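Side-chain contacts in cDNA FLJ56608, highly similar to Homo sapiens chloride channel, calcium activated, family member 1 (CLCA1), mRNA (Homo sapiens, PDB 6PYO), which probably regulates calcium-activated chloride conductance and mucus secretion, and is represented here by its calcium-binding von Willebrand factor type A (VWA) domain: residues Ser89-Ala94 with Asn125-Ser130; Ile109-Asp114 with Gln145-Leu150. All blocks are in the same frame, centred on the assembly; numbering follows the deposited sequence.

Contact 1: Ser89-Ala94 with Asn125-Ser130; sequences SGLRSA and NEVKQS
R92 and E126 meet at the outer side of two neighbouring helices, while L91 and V127 meet on the buried side. The buried part is small. One methyl of L91, CD1, lies 4.1 Å from CG2 of V127, and the two side chains pass each other at a slant. V127 places CG2 opposite its own carbonyl carbon, and this turns that methyl to L91. F95, from the same helix as L91, also packs on V127.

Both helices belong to the VWA domain, a Rossmann-like α/β fold. Helix 124-130 lies in the crossover between the parallel neighbours 108-113 and 133-138. The disulfide C88-C123 ties its leading end to helix 87-99, and both L91 and R92 touch C123.

The outer side is polar and more open to solvent. Here R92 grips E126 side-on in a salt bridge. NH2 of R92 is 3.0 Å from OE1 of E126, which receives it on the syn lone pair. NE of R92 donates to OE2 of E126, also at 3.0 Å, and OE2 lies 25° out of the guanidinium plane. A further bond from NE to OE1 is weak. The guanidinium and carboxylate planes are only 19° apart, so the pair is nearly flat. R92 is extended from CG to NE, and its CG comes within 3.3 Å of OE2 of E126. An alanine in place of E126 removes the carboxylate, and the R92 guanidinium would probably be left without its mate and freer to turn.

Contact 2: Ile109-Asp114 with Gln145-Leu150; sequences IVLLTD and QELEEL
L147 puts one methyl, CD1, against both L111 and T113 on the facing strand. The distance is 3.8 Å to CD2 of L111 and 3.6 Å to CG2 of T113. CD2 of L147 follows at 3.9 Å from the same T113 methyl. L147 and T113 approach tip to tip, whereas L147 and L111 pass at a slant. The chi1 of L147 is -175°, with CG opposite the backbone N, and this carries the branch out to the strand.

CD2 of L111 serves two partners. Besides L147 it meets CD1 of L150 at 3.7 Å, with the side chains at about a right angle.

T113 splits its two branches. OG1 is opposite the backbone N (chi1 177°) and is hydrogen-bonded to D14 and to the backbone N of G115. CG2 is left between N and the carbonyl carbon and gives T113 its apolar face to the helix. No hydrogen bond crosses between the two segments, and all four touching residues are buried.

T113 lies close to the calcium site formed by S16, S18 and T85, where D14, S16 and S18 fit the DxSxS pattern of the metal ion-dependent adhesion site of VWA domains. The short segments run nearly antiparallel, their axes 11.1 Å apart. Strand 108-113 lies between strands 8-14 and 133-138, L147 also rests on T136 and A138 of the latter, and I87 of helix 87-99 adds to the packing on L111.

How the contacts relate
Contact 2 is core throughout, while contact 1 runs from core to surface. Contact 1 joins two helices; contact 2 joins a helix to a strand of the central sheet. They share none of their four elements but meet inside. L91 CD2 lies 3.8 Å from I109 CG2, and L91 also packs on L150, as V127 does more loosely. L91 and V127 thus continue the apolar layer of contact 2. The chemistry follows depth: contact 2 is made of methyl groups alone, and contact 1 adds an ion pair at its outer side. Contact 2 is also nearer to calcium: T113 is about 6 Å from a bound calcium, and L91 is about 14 Å from one, measured from their side chains.

Contact 1: Ser89-Ala94 with Asn125-Ser130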
# COMPACT_ATOMS: atom_id res chain seq x y z
N SER A 89 4.86 4.82 8.91
CA SER A 89 4.13 6.05 8.59
C SER A 89 3.12 5.82 7.47
O SER A 89 2.03 6.41 7.47
CB SER A 89 5.08 7.18 8.14
OG SER A 89 6.15 7.34 9.04
N GLY A 90 3.53 5.05 6.44
CA GLY A 90 2.64 4.79 5.34
C GLY A 90 1.43 3.97 5.76
O GLY A 90 0.31 4.26 5.35
N LEU A 91 1.64 2.96 6.63
CA LEU A 91 0.51 2.14 7.08
C LEU A 91 -0.43 2.93 7.99
O LEU A 91 -1.66 2.87 7.84
CB LEU A 91 1.02 0.89 7.78
CG LEU A 91 1.87 -0.06 6.95
CD1 LEU A 91 2.40 -1.21 7.79
CD2 LEU A 91 1.09 -0.58 5.73
N ARG A 92 0.11 3.71 8.93
CA ARG A 92 -0.74 4.55 9.77
C ARG A 92 -1.58 5.49 8.91
O ARG A 92 -2.78 5.68 9.15
CB ARG A 92 0.11 5.36 10.77
CG ARG A 92 0.54 4.61 12.02
CD ARG A 92 1.78 5.24 12.69
NE ARG A 92 2.44 4.26 13.55
CZ ARG A 92 3.73 4.27 13.87
NH1 ARG A 92 4.53 5.22 13.41
NH2 ARG A 92 4.21 3.31 14.64
N SER A 93 -0.95 6.11 7.90
CA SER A 93 -1.71 6.98 7.01
C SER A 93 -2.80 6.22 6.25
O SER A 93 -3.91 6.71 6.07
CB SER A 93 -0.75 7.67 6.05
OG SER A 93 -1.46 8.43 5.11
N ALA A 94 -2.50 5.00 5.80
CA ALA A 94 -3.52 4.19 5.15
C ALA A 94 -4.71 3.96 6.08
O ALA A 94 -5.88 4.08 5.67
CB ALA A 94 -2.90 2.88 4.68
N ASN A 125 1.65 -3.71 16.79
CA ASN A 125 0.44 -3.57 17.60
C ASN A 125 -0.69 -2.92 16.80
O ASN A 125 -1.77 -3.49 16.64
CB ASN A 125 0.75 -2.75 18.86
CG ASN A 125 -0.46 -2.60 19.77
OD1 ASN A 125 -0.97 -3.59 20.32
ND2 ASN A 125 -0.92 -1.36 19.95
N GLU A 126 -0.45 -1.71 16.28
CA GLU A 126 -1.50 -1.00 15.55
C GLU A 126 -2.02 -1.84 14.40
O GLU A 126 -3.23 -1.89 14.15
CB GLU A 126 -0.95 0.34 15.02
CG GLU A 126 -0.57 1.35 16.06
CD GLU A 126 0.43 2.37 15.52
OE1 GLU A 126 1.65 2.09 15.53
OE2 GLU A 126 -0.01 3.44 15.07
N VAL A 127 -1.10 -2.53 13.72
CA VAL A 127 -1.48 -3.36 12.59
C VAL A 127 -2.36 -4.51 13.06
O VAL A 127 -3.45 -4.75 12.50
CB VAL A 127 -0.22 -3.87 11.87
CG1 VAL A 127 -0.52 -5.12 11.10
CG2 VAL A 127 0.32 -2.76 10.96
N LYS A 128 -1.93 -5.21 14.12
CA LYS A 128 -2.76 -6.27 14.66
C LYS A 128 -4.11 -5.71 15.06
O LYS A 128 -5.15 -6.29 14.74
CB LYS A 128 -2.06 -6.97 15.84
CG LYS A 128 -0.99 -8.01 15.45
CD LYS A 128 -0.15 -8.52 16.66
CE LYS A 128 0.84 -7.46 17.21
NZ LYS A 128 1.97 -7.99 18.07
N GLN A 129 -4.11 -4.51 15.66
CA GLN A 129 -5.38 -3.97 16.14
C GLN A 129 -6.28 -3.61 14.98
O GLN A 129 -7.52 -3.60 15.13
CB GLN A 129 -5.15 -2.74 17.01
CG GLN A 129 -5.76 -2.83 18.39
CD GLN A 129 -4.94 -3.68 19.32
OE1 GLN A 129 -5.31 -4.81 19.66
NE2 GLN A 129 -3.80 -3.14 19.76
N SER A 130 -5.69 -3.30 13.83
CA SER A 130 -6.50 -2.74 12.75
C SER A 130 -7.43 -3.79 12.15
O SER A 130 -8.53 -3.45 11.72
CB SER A 130 -5.61 -2.14 11.66
OG SER A 130 -5.00 -3.12 10.84

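Contact 2: Ile109-Asp114 with Gln145-Leu150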
# COMPACT_ATOMS: atom_id res chain seq x y z
N ILE A 109 -4.45 -3.54 2.60
CA ILE A 109 -3.32 -2.69 2.20
C ILE A 109 -2.49 -3.47 1.17
O ILE A 109 -2.23 -4.67 1.35
CB ILE A 109 -2.48 -2.29 3.41
CG1 ILE A 109 -3.10 -1.11 4.16
CG2 ILE A 109 -1.08 -1.96 2.96
CD1 ILE A 109 -4.47 -1.34 4.64
N VAL A 110 -2.16 -2.83 0.06
CA VAL A 110 -1.19 -3.36 -0.89
C VAL A 110 0.09 -2.54 -0.65
O VAL A 110 0.16 -1.36 -1.04
CB VAL A 110 -1.67 -3.28 -2.34
CG1 VAL A 110 -0.61 -3.81 -3.29
CG2 VAL A 110 -2.99 -4.11 -2.51
N LEU A 111 1.07 -3.15 -0.01
CA LEU A 111 2.33 -2.51 0.37
C LEU A 111 3.40 -2.85 -0.66
O LEU A 111 3.86 -4.00 -0.75
CB LEU A 111 2.77 -2.98 1.76
CG LEU A 111 4.07 -2.37 2.32
CD1 LEU A 111 4.04 -0.85 2.20
CD2 LEU A 111 4.21 -2.81 3.76
N LEU A 112 3.77 -1.86 -1.47
CA LEU A 112 4.76 -2.06 -2.52
C LEU A 112 6.05 -1.38 -2.02
O LEU A 112 6.09 -0.14 -1.85
CB LEU A 112 4.29 -1.51 -3.87
CG LEU A 112 2.95 -2.07 -4.41
CD1 LEU A 112 2.58 -1.53 -5.79
CD2 LEU A 112 2.95 -3.57 -4.49
N THR A 113 7.07 -2.18 -1.72
CA THR A 113 8.27 -1.58 -1.12
C THR A 113 9.46 -2.48 -1.38
O THR A 113 9.31 -3.69 -1.59
CB THR A 113 8.11 -1.40 0.39
OG1 THR A 113 9.30 -0.88 1.00
CG2 THR A 113 7.81 -2.77 1.03
N ASP A 114 10.68 -1.88 -1.30
CA ASP A 114 11.88 -2.72 -1.26
C ASP A 114 12.11 -3.33 0.12
O ASP A 114 12.96 -4.22 0.27
CB ASP A 114 13.15 -1.96 -1.73
CG ASP A 114 13.50 -0.73 -0.91
OD1 ASP A 114 13.21 -0.63 0.29
OD2 ASP A 114 14.12 0.15 -1.52
N GLN A 145 12.93 -8.83 7.48
CA GLN A 145 12.02 -9.95 7.79
C GLN A 145 10.65 -9.49 8.29
O GLN A 145 9.63 -10.16 8.05
CB GLN A 145 12.68 -10.87 8.83
CG GLN A 145 11.77 -11.94 9.45
CD GLN A 145 11.38 -13.06 8.48
OE1 GLN A 145 11.98 -13.22 7.42
NE2 GLN A 145 10.36 -13.83 8.85
N GLU A 146 10.59 -8.32 8.92
CA GLU A 146 9.32 -7.75 9.37
C GLU A 146 8.31 -7.49 8.24
O GLU A 146 7.11 -7.45 8.52
CB GLU A 146 9.60 -6.47 10.16
CG GLU A 146 10.18 -6.69 11.55
CD GLU A 146 11.70 -6.74 11.57
OE1 GLU A 146 12.32 -6.93 10.50
OE2 GLU A 146 12.28 -6.58 12.67
N LEU A 147 8.75 -7.34 6.98
CA LEU A 147 7.84 -7.18 5.85
C LEU A 147 6.97 -8.42 5.67
O LEU A 147 5.72 -8.37 5.72
CB LEU A 147 8.66 -6.89 4.59
CG LEU A 147 7.89 -6.56 3.31
CD1 LEU A 147 7.14 -5.27 3.60
CD2 LEU A 147 8.68 -6.46 2.05
N GLU A 148 7.64 -9.57 5.46
CA GLU A 148 6.96 -10.86 5.50
C GLU A 148 6.07 -10.96 6.72
O GLU A 148 4.90 -11.34 6.63
CB GLU A 148 7.97 -12.02 5.49
CG GLU A 148 7.35 -13.40 5.82
CD GLU A 148 8.38 -14.55 5.88
OE1 GLU A 148 8.70 -15.13 4.81
OE2 GLU A 148 8.85 -14.89 7.00
N GLU A 149 6.60 -10.62 7.90
CA GLU A 149 5.77 -10.79 9.09
C GLU A 149 4.53 -9.91 9.05
O GLU A 149 3.49 -10.28 9.62
CB GLU A 149 6.58 -10.53 10.36
CG GLU A 149 7.64 -11.63 10.65
CD GLU A 149 7.06 -13.05 10.74
OE1 GLU A 149 6.09 -13.25 11.50
OE2 GLU A 149 7.58 -13.95 10.04
N LEU A 150 4.60 -8.73 8.42
CA LEU A 150 3.38 -7.95 8.23
C LEU A 150 2.32 -8.77 7.52
O LEU A 150 1.15 -8.78 7.93
CB LEU A 150 3.68 -6.69 7.41
CG LEU A 150 4.35 -5.52 8.12
CD1 LEU A 150 4.64 -4.40 7.11
CD2 LEU A 150 3.49 -4.99 9.25